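Local coordinates for protein bacteriorhodopsin (Nanosalina sp., PDB 6EYU) that pumps protons inward across the cell membrane as a retinal-binding, light-driven xenorhodopsin of the microbial rhodopsin family, at the [(2~{S})-2,3-bis(oxidanyl)propyl] (~{E})-undec-2-enoate site. Coordinates in Å, arbitrary orientation; residue numbers count along the deposited sequence, not the author numbering.

The [(2~{S})-2,3-bis(oxidanyl)propyl] (~{E})-undec-2-enoate site. Residues 138, 141-142, 145-146, 149. With MUN ([(2~{S})-2,3-bis(oxidanyl)propyl] (~{E})-undec-2-enoate), chain B.
OAJ, the secondary hydroxyl of the MUN glycerol, is the best-held polar atom of this lipid, yet the count of hydrogen bonds gripping it from the six residues here is zero: what it meets is the flat face of the Arg149 guanidinium. The hydroxyl oxygen sits over the centre of that group, 3.7 Å above its plane, with CZ of Arg149 3.8 Å from OAJ, so the N-H groups do not point at it. In this microbial rhodopsin the site is a strip along the outer side of helix 128-145, probably facing the membrane lipid and followed, after a break at Lys146, by the short helix 147-152; it illustrates how a monoacylglycerol, probably retained from the crystallisation lipid, lies along a transmembrane helix. Arg149 reaches the headgroup with CG anti to the backbone N (chi1 177°) and a bend at chi3. An alanine here would remove this flat polar cover and would probably leave the glycerol end less well fixed. Beside the headgroup, Lys146, its side chain incompletely modelled, bends at chi2 and chi3 and brings its CD methylene to 3.9 Å from CAI of MUN. Ala145 makes the closest apolar contact, its CB methyl 3.6 Å from CAC, the carbon next to the ester carbonyl, named as part of the double bond. Farther along the tail, the CG1 branch of Val141, anti to the backbone N, touches CAM at 3.9 Å. Tyr142 meets the chain mainly through its backbone and CB, CB lying 4.2 Å from CAK, with the ring set to the side (chi1 164°). Leu138 lays its CD2 methyl alongside CAN at 4.1 Å, and its backbone carbonyl O lies 3.9 Å from CAM.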
# COMPACT_ATOMS: atom_id res chain seq x y z
N LEU A 138 -0.04 21.58 5.52
CA LEU A 138 -0.22 22.89 4.91
C LEU A 138 -0.02 22.82 3.40
O LEU A 138 -0.66 23.54 2.64
CB LEU A 138 0.76 23.90 5.52
CG LEU A 138 0.56 24.19 7.00
CD1 LEU A 138 1.70 25.03 7.55
CD2 LEU A 138 -0.77 24.87 7.24
N VAL A 141 -3.69 21.47 2.60
CA VAL A 141 -4.61 22.60 2.62
C VAL A 141 -4.39 23.48 1.40
O VAL A 141 -5.33 23.97 0.79
CB VAL A 141 -4.43 23.46 3.88
CG1 VAL A 141 -5.30 24.70 3.80
CG2 VAL A 141 -4.76 22.65 5.13
N TYR A 142 -3.12 23.73 1.09
CA TYR A 142 -2.76 24.52 -0.08
C TYR A 142 -3.37 23.91 -1.34
O TYR A 142 -4.10 24.58 -2.07
CB TYR A 142 -1.24 24.60 -0.23
CG TYR A 142 -0.80 25.06 -1.60
CD1 TYR A 142 -0.99 26.37 -2.00
CD2 TYR A 142 -0.42 24.13 -2.56
CE1 TYR A 142 -0.68 26.78 -3.28
CE2 TYR A 142 -0.11 24.53 -3.85
CZ TYR A 142 -0.24 25.86 -4.20
OH TYR A 142 0.08 26.26 -5.48
N ALA A 145 -6.98 24.27 -1.45
CA ALA A 145 -7.45 25.65 -1.45
C ALA A 145 -7.31 26.26 -2.84
O ALA A 145 -8.08 27.16 -3.21
CB ALA A 145 -6.67 26.47 -0.44
N LYS A 146 -6.34 25.79 -3.62
CA LYS A 146 -6.01 26.42 -4.89
C LYS A 146 -6.30 25.49 -6.06
O LYS A 146 -7.38 25.56 -6.66
CB LYS A 146 -4.54 26.84 -4.91
CG LYS A 146 -3.98 27.07 -6.31
CD LYS A 146 -4.05 28.54 -6.69
CE LYS A 146 -2.66 29.10 -6.96
N ARG A 149 -9.36 23.77 -6.19
CA ARG A 149 -10.44 24.75 -6.24
C ARG A 149 -10.63 25.26 -7.66
O ARG A 149 -11.76 25.40 -8.13
CB ARG A 149 -10.12 25.92 -5.30
CG ARG A 149 -11.15 27.03 -5.34
CD ARG A 149 -10.56 28.34 -4.86
NE ARG A 149 -10.77 29.43 -5.81
CZ ARG A 149 -11.23 30.63 -5.47
NH1 ARG A 149 -11.33 31.58 -6.39
NH2 ARG A 149 -11.58 30.88 -4.22
CAP MUN B . -1.03 29.01 6.07
CAO MUN B . -1.55 28.87 4.64
CAN MUN B . -1.25 27.47 4.13
CAM MUN B . -2.26 27.10 3.04
CAK MUN B . -2.14 28.09 1.88
CAH MUN B . -3.52 28.69 1.57
CAF MUN B . -3.55 29.11 0.09
CAC MUN B . -4.89 29.65 -0.43
CAA MUN B . -4.81 30.46 -1.73
OAD MUN B . -3.76 30.51 -2.37
OAB MUN B . -6.00 30.92 -2.20
CAE MUN B . -5.77 31.74 -3.36
CAG MUN B . -6.78 31.37 -4.45
OAJ MUN B . -7.98 32.13 -4.27
CAI MUN B . -6.18 31.69 -5.82
OAL MUN B . -7.22 31.75 -6.80